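Phosphoacetylglucosamine mutase (Aspergillus lentulus, PDB 5O9X) catalyses the interconversion of N-acetylglucosamine 6-phosphate and N-acetylglucosamine 1-phosphate, a step expected to supply precursor for UDP-N-acetylglucosamine. Local coordinates at residues A[42-47]-A[149-154]; A[327-332]-A[394-399]; A[281-286]-A[427-432]. The protein carries 1 engineered substitution. All blocks are in the same frame, centred on the assembly; numbering follows the deposited sequence.

Interaction 1 (A[42-47]-A[149-154])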
# COMPACT_ATOMS: atom_id res chain seq x y z
N VAL A 42 -17.50 1.62 14.88
CA VAL A 42 -17.03 1.55 13.50
C VAL A 42 -16.67 0.11 13.13
O VAL A 42 -17.11 -0.42 12.11
CB VAL A 42 -15.80 2.48 13.25
CG1 VAL A 42 -15.30 2.33 11.84
CG2 VAL A 42 -16.20 3.93 13.38
N VAL A 43 -15.82 -0.49 13.94
CA VAL A 43 -15.37 -1.84 13.74
C VAL A 43 -16.58 -2.81 13.78
O VAL A 43 -16.65 -3.80 13.01
CB VAL A 43 -14.26 -2.18 14.80
CG1 VAL A 43 -13.90 -3.66 14.78
CG2 VAL A 43 -13.01 -1.29 14.54
N TYR A 44 -17.48 -2.56 14.73
CA TYR A 44 -18.70 -3.38 14.83
C TYR A 44 -19.46 -3.29 13.50
O TYR A 44 -19.84 -4.31 12.96
CB TYR A 44 -19.58 -2.87 15.99
CG TYR A 44 -20.74 -3.78 16.26
CD1 TYR A 44 -20.54 -4.97 16.94
CD2 TYR A 44 -21.99 -3.49 15.72
CE1 TYR A 44 -21.60 -5.86 17.14
CE2 TYR A 44 -23.07 -4.37 15.93
CZ TYR A 44 -22.87 -5.52 16.64
OH TYR A 44 -23.93 -6.40 16.83
N ALA A 45 -19.63 -2.08 12.97
CA ALA A 45 -20.26 -1.86 11.66
C ALA A 45 -19.55 -2.62 10.52
O ALA A 45 -20.19 -3.26 9.63
CB ALA A 45 -20.27 -0.37 11.34
N VAL A 46 -18.22 -2.54 10.55
CA VAL A 46 -17.44 -3.28 9.56
C VAL A 46 -17.66 -4.82 9.61
O VAL A 46 -17.65 -5.47 8.56
CB VAL A 46 -15.92 -2.89 9.64
CG1 VAL A 46 -15.10 -3.79 8.73
CG2 VAL A 46 -15.73 -1.44 9.19
N GLY A 47 -17.85 -5.37 10.82
CA GLY A 47 -18.12 -6.82 10.95
C GLY A 47 -19.46 -7.14 10.23
O GLY A 47 -19.58 -8.11 9.49
N LEU A 149 -19.36 -10.56 14.13
CA LEU A 149 -19.38 -11.76 13.34
C LEU A 149 -20.13 -12.92 14.03
O LEU A 149 -20.79 -13.74 13.36
CB LEU A 149 -17.95 -12.22 12.94
CG LEU A 149 -17.25 -11.16 12.00
CD1 LEU A 149 -15.76 -11.42 11.98
CD2 LEU A 149 -17.86 -11.16 10.58
N THR A 150 -20.06 -12.95 15.35
CA THR A 150 -20.77 -13.99 16.09
C THR A 150 -22.27 -13.67 16.00
O THR A 150 -23.08 -14.57 15.78
CB THR A 150 -20.33 -14.05 17.55
OG1 THR A 150 -20.52 -12.76 18.12
CG2 THR A 150 -18.92 -14.38 17.67
N ALA A 151 -22.61 -12.39 16.10
CA ALA A 151 -24.01 -11.96 16.02
C ALA A 151 -24.62 -12.31 14.67
O ALA A 151 -25.73 -12.83 14.60
CB ALA A 151 -24.16 -10.48 16.36
N THR A 152 -23.87 -12.11 13.59
CA THR A 152 -24.41 -12.31 12.28
C THR A 152 -24.19 -13.75 11.90
O THR A 152 -24.58 -14.13 10.82
CB THR A 152 -23.73 -11.39 11.21
OG1 THR A 152 -22.32 -11.65 11.18
CG2 THR A 152 -23.94 -9.95 11.52
N GLU A 153 -23.57 -14.55 12.77
CA GLU A 153 -23.35 -16.00 12.55
C GLU A 153 -22.37 -16.29 11.38
O GLU A 153 -22.46 -17.33 10.69
CB GLU A 153 -24.70 -16.77 12.35
CG GLU A 153 -25.64 -16.66 13.54
CD GLU A 153 -27.05 -17.22 13.27
OE1 GLU A 153 -27.29 -17.83 12.21
OE2 GLU A 153 -27.95 -17.00 14.11
N ALA A 154 -21.44 -15.38 11.15
CA ALA A 154 -20.43 -15.67 10.15
C ALA A 154 -19.52 -16.77 10.76
O ALA A 154 -19.35 -16.83 12.00
CB ALA A 154 -19.61 -14.37 9.85

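Interaction 2 (A[327-332]-A[394-399])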
# COMPACT_ATOMS: atom_id res chain seq x y z
N ALA A 327 9.19 -8.66 -26.48
CA ALA A 327 9.00 -7.23 -26.18
C ALA A 327 7.71 -6.68 -26.78
O ALA A 327 6.95 -6.00 -26.09
CB ALA A 327 10.15 -6.41 -26.68
N GLN A 328 7.47 -7.01 -28.05
CA GLN A 328 6.28 -6.59 -28.81
C GLN A 328 4.96 -7.12 -28.20
O GLN A 328 3.93 -6.52 -28.35
CB GLN A 328 6.48 -6.97 -30.31
CG GLN A 328 6.65 -8.48 -30.66
CD GLN A 328 7.85 -9.30 -30.01
OE1 GLN A 328 9.04 -8.88 -29.95
NE2 GLN A 328 7.52 -10.51 -29.59
N LYS A 329 5.02 -8.21 -27.43
CA LYS A 329 3.84 -8.85 -26.78
C LYS A 329 3.62 -8.47 -25.30
O LYS A 329 2.58 -8.80 -24.75
CB LYS A 329 3.91 -10.40 -26.87
CG LYS A 329 4.16 -10.95 -28.28
CD LYS A 329 3.99 -12.46 -28.38
CE LYS A 329 2.54 -12.88 -28.67
NZ LYS A 329 2.28 -14.36 -28.55
N LEU A 330 4.60 -7.82 -24.67
CA LEU A 330 4.47 -7.35 -23.28
C LEU A 330 4.64 -5.81 -23.20
O LEU A 330 5.63 -5.32 -22.66
CB LEU A 330 5.45 -8.05 -22.33
CG LEU A 330 5.38 -9.54 -22.00
CD1 LEU A 330 6.61 -9.85 -21.13
CD2 LEU A 330 4.12 -9.91 -21.24
N LYS A 331 3.65 -5.09 -23.69
CA LYS A 331 3.59 -3.63 -23.52
C LYS A 331 3.48 -3.21 -21.99
O LYS A 331 2.51 -3.51 -21.26
CB LYS A 331 2.46 -2.98 -24.39
CG LYS A 331 2.43 -3.25 -25.92
CD LYS A 331 3.81 -3.39 -26.57
CE LYS A 331 4.25 -2.14 -27.32
NZ LYS A 331 5.68 -2.26 -27.74
N ILE A 332 4.52 -2.52 -21.55
CA ILE A 332 4.58 -2.06 -20.17
C ILE A 332 4.02 -0.64 -20.06
O ILE A 332 4.34 0.23 -20.87
CB ILE A 332 6.06 -2.08 -19.66
CG1 ILE A 332 6.66 -3.47 -19.82
CG2 ILE A 332 6.19 -1.60 -18.20
CD1 ILE A 332 8.17 -3.43 -19.73
N LEU A 394 0.41 -13.21 -18.82
CA LEU A 394 0.83 -14.41 -18.09
C LEU A 394 0.90 -15.61 -19.02
O LEU A 394 1.80 -16.46 -18.86
CB LEU A 394 -0.07 -14.71 -16.91
CG LEU A 394 0.01 -13.74 -15.75
CD1 LEU A 394 -1.11 -14.06 -14.73
CD2 LEU A 394 1.41 -13.81 -15.09
N LYS A 395 -0.06 -15.67 -19.96
CA LYS A 395 -0.14 -16.76 -20.96
C LYS A 395 1.10 -16.70 -21.87
O LYS A 395 1.75 -17.69 -22.03
CB LYS A 395 -1.46 -16.70 -21.79
CG LYS A 395 -2.55 -17.66 -21.31
CD LYS A 395 -3.75 -17.77 -22.29
CE LYS A 395 -3.37 -18.19 -23.72
NZ LYS A 395 -4.50 -18.59 -24.62
N THR A 396 1.43 -15.51 -22.40
CA THR A 396 2.67 -15.27 -23.13
C THR A 396 3.90 -15.69 -22.34
O THR A 396 4.75 -16.38 -22.88
CB THR A 396 2.80 -13.81 -23.53
OG1 THR A 396 1.63 -13.41 -24.24
CG2 THR A 396 4.05 -13.59 -24.43
N ILE A 397 4.01 -15.26 -21.06
CA ILE A 397 5.18 -15.59 -20.21
C ILE A 397 5.28 -17.11 -19.97
O ILE A 397 6.37 -17.66 -19.94
CB ILE A 397 5.13 -14.78 -18.89
CG1 ILE A 397 5.32 -13.28 -19.24
CG2 ILE A 397 6.20 -15.25 -17.91
CD1 ILE A 397 4.99 -12.33 -18.11
N LYS A 398 4.13 -17.76 -19.79
CA LYS A 398 4.09 -19.18 -19.49
C LYS A 398 4.38 -20.05 -20.75
O LYS A 398 5.11 -21.03 -20.63
CB LYS A 398 2.71 -19.59 -18.90
CG LYS A 398 2.65 -21.03 -18.35
CD LYS A 398 1.22 -21.51 -18.15
CE LYS A 398 1.24 -22.83 -17.38
NZ LYS A 398 -0.11 -23.18 -16.84
N ASN A 399 3.83 -19.67 -21.90
CA ASN A 399 3.76 -20.56 -23.07
C ASN A 399 4.72 -20.29 -24.18
O ASN A 399 4.81 -21.11 -25.07
CB ASN A 399 2.34 -20.54 -23.67
CG ASN A 399 1.28 -21.01 -22.69
OD1 ASN A 399 1.55 -21.82 -21.80
ND2 ASN A 399 0.07 -20.48 -22.84

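Interaction 3 (A[281-286]-A[427-432])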
# COMPACT_ATOMS: atom_id res chain seq x y z
N ALA A 281 16.89 0.20 3.64
CA ALA A 281 15.48 0.40 3.26
C ALA A 281 14.65 0.55 4.52
O ALA A 281 15.09 0.17 5.62
CB ALA A 281 15.00 -0.78 2.44
N SER A 282 13.48 1.16 4.39
CA SER A 282 12.59 1.26 5.55
C SER A 282 11.22 0.74 5.14
O SER A 282 10.72 1.11 4.09
CB SER A 282 12.43 2.73 5.89
OG SER A 282 13.53 3.18 6.70
N LEU A 283 10.64 -0.14 5.98
CA LEU A 283 9.26 -0.55 5.83
C LEU A 283 8.42 0.40 6.69
O LEU A 283 8.96 1.18 7.43
CB LEU A 283 9.08 -1.96 6.49
CG LEU A 283 9.95 -3.06 5.88
CD1 LEU A 283 9.69 -4.40 6.58
CD2 LEU A 283 9.70 -3.15 4.36
N ASP A 284 7.10 0.30 6.62
CA ASP A 284 6.29 1.03 7.62
C ASP A 284 5.68 0.04 8.61
O ASP A 284 6.02 -1.15 8.58
CB ASP A 284 5.29 2.03 6.97
CG ASP A 284 4.19 1.34 6.25
OD1 ASP A 284 4.32 0.09 5.99
OD2 ASP A 284 3.17 2.03 5.92
N GLY A 285 4.85 0.56 9.53
CA GLY A 285 4.28 -0.21 10.67
C GLY A 285 3.43 -1.44 10.30
O GLY A 285 3.37 -2.37 11.12
N ASP A 286 2.76 -1.49 9.14
CA ASP A 286 2.08 -2.76 8.70
C ASP A 286 2.80 -3.46 7.52
O ASP A 286 2.26 -4.38 6.84
CB ASP A 286 0.59 -2.54 8.36
CG ASP A 286 0.38 -1.69 7.11
OD1 ASP A 286 1.33 -0.94 6.80
OD2 ASP A 286 -0.75 -1.72 6.47
N ASP A 427 3.07 -5.66 -1.88
CA ASP A 427 3.61 -6.27 -0.66
C ASP A 427 5.02 -5.74 -0.51
O ASP A 427 5.88 -6.09 -1.30
CB ASP A 427 3.55 -7.81 -0.84
CG ASP A 427 4.28 -8.57 0.27
OD1 ASP A 427 5.01 -7.93 1.04
OD2 ASP A 427 4.14 -9.80 0.38
N ALA A 428 5.28 -4.89 0.50
CA ALA A 428 6.60 -4.30 0.71
C ALA A 428 7.79 -5.28 0.81
O ALA A 428 8.88 -5.02 0.25
CB ALA A 428 6.61 -3.35 1.88
N ILE A 429 7.61 -6.39 1.51
CA ILE A 429 8.73 -7.29 1.66
C ILE A 429 9.01 -8.03 0.36
O ILE A 429 10.17 -8.28 0.05
CB ILE A 429 8.45 -8.27 2.82
CG1 ILE A 429 8.51 -7.46 4.15
CG2 ILE A 429 9.35 -9.53 2.71
CD1 ILE A 429 8.16 -8.22 5.43
N SER A 430 7.94 -8.42 -0.39
CA SER A 430 8.13 -9.03 -1.73
C SER A 430 8.80 -8.01 -2.70
O SER A 430 9.70 -8.35 -3.45
CB SER A 430 6.71 -9.49 -2.20
OG SER A 430 6.60 -9.52 -3.60
N ASP A 431 8.36 -6.74 -2.63
CA ASP A 431 9.03 -5.62 -3.36
C ASP A 431 10.50 -5.46 -2.97
O ASP A 431 11.36 -5.22 -3.83
CB ASP A 431 8.32 -4.31 -3.18
CG ASP A 431 6.93 -4.27 -3.79
OD1 ASP A 431 6.57 -5.08 -4.67
OD2 ASP A 431 6.17 -3.35 -3.35
N MET A 432 10.80 -5.58 -1.70
CA MET A 432 12.21 -5.59 -1.29
C MET A 432 13.00 -6.75 -1.98
O MET A 432 14.09 -6.52 -2.52
CB MET A 432 12.24 -5.79 0.18
CG MET A 432 13.50 -5.50 0.92
SD MET A 432 13.75 -6.82 2.15
CE MET A 432 14.58 -7.81 0.83

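Interaction 1 (A[42-47]-A[149-154])
Y44 and G47, one turn apart on helix 40-56, face A151 and L149 at the C-terminal end of helix 138-151, where two helices of the α/β/α domain I of the phosphohexomutase fold pack together. The tyrosine bridges the wider part of the gap. Its CG lies anti to the backbone N (chi1 -172°), which sends the ring out from the helix until its hydroxyl meets the A151 methyl, with Y44 OH to A151 CB at 4.1 Å. That methyl lies beyond the hydroxyl, clearly to one side of the ring plane and off the line of the C–O bond. The hydroxyl has its polar partner elsewhere, in a hydrogen bond with I10 O of helix 4-14, so the phenol spans from its own helix to the N-terminal one while V144 and A148 touch it as well.

At G47 there is no side chain to hold the backbones apart, and its CA comes within 5.6 Å of L149 CA. L149 leaves its helix obliquely, and one of its two methyls turns back to G47. Helix 138-151 ends just beyond: E153 has a positive phi in a Schellman motif, with A154 N bonded to L149 O at 2.8 Å. T152 OG1 and G47 O both hydrogen-bond to T51 OG1, a polar link beside the methyl-to-oxygen contacts. Closest of all across the two segments, L149 CD2 sits 3.7 Å from G47 O.

Interaction 2 (A[327-332]-A[394-399])
K329 lies over T396, and its chain can be followed outward atom by atom. K329 CB points at helix 391-399 and rests 4.0 Å from T396 CG2. K329 CG swings away, no nearer than 4.7 Å to that same T396 CG2. K329 CD then comes back, 4.1 Å from T396 CG2, so the lysine arches over a single methyl and touches it at both feet of the arch. The bend at chi3 (87°) then turns CE and NZ onward past the threonine, along the exposed side of the contact. T396 offers its methyl because CG2 stands anti to the backbone N; its OG1 is turned back along the helix, where it hydrogen-bonds to N392 O. The same threonine is also touched by I326.

One residue on, L330 takes the buried half of the contact. Its two methyls straddle the end of I397, the side chains crossing at about a right angle: L330 CD2 is 4.1 Å from I397 CD1, and L330 CD1 is 4.1 Å from I397 CG1. The apolar layer continues, with L330 against V375 and L414 and I397 against F389 and T418, so strands 375-379 and 385-389 and helix 405-420 all border this apolar cluster. No hydrogen bond joins the two segments. A turn leading from helix 306-324 into strand 332-337, pressed beside the helix that follows edge strand 385-389, belongs to the α/β architecture of domain III of the phosphohexomutase family.

Interaction 3 (A[281-286]-A[427-432])
L283 meets A428 and I429 methyl to methyl and methyl to methylene, a contact in which no flat group takes part; the carboxylates of D284 and D427 stand off to the sides. That of D427 caps helix 428-442. S430 N comes to D427 OD1 from over the carboxylate face, in a weak but nearly straight bond (3.3 Å, 173°); I429 N reaches the same D427 OD1 from the same side, closer to the carboxylate plane, in a weak, bent one (3.1 Å, 128°). OD2 is held by Y191 OH and N422 ND2.

L283 fans its two methyls over the first turn of that helix: L283 CD2 is 4.0 Å from A428 CB, and L283 CD1 is 4.1 Å from I429 CG1. The leucine and isoleucine chains cross at about a right angle. V214 and I290 flank L283 on the neighbouring strands. This is a domain II to domain III junction, at the point where strand 279-283 runs into a loop whose D284-G285-D286 sequence, continued by D288 and R289, resembles that of the metal-binding loop in relatives. D284 touches the bound glucose 1,6-bisphosphate. Its OD1 is tied to D288 N, and D286 OD2 bonds to T164 OG1.

Overall arrangement
Only interaction 3 reaches the ligand pocket: D284 touches the glucose 1,6-bisphosphate, and the A428 side chain is about 9 Å from it. Interactions 1 and 2 lie toward the periphery, their centres 25 and 26 Å from the chain's centre, against 9 Å for the centre of interaction 3. Their own centres are 43 Å apart, with nearest atoms about 29 Å apart. Interaction 1 belongs to domain I and closes before the others begin in sequence. Interaction 2 falls within domain III, between the two halves of interaction 3 in sequence; their nearest atoms are about 13 Å apart. The nearest atoms of interactions 1 and 3 are about 15 Å apart.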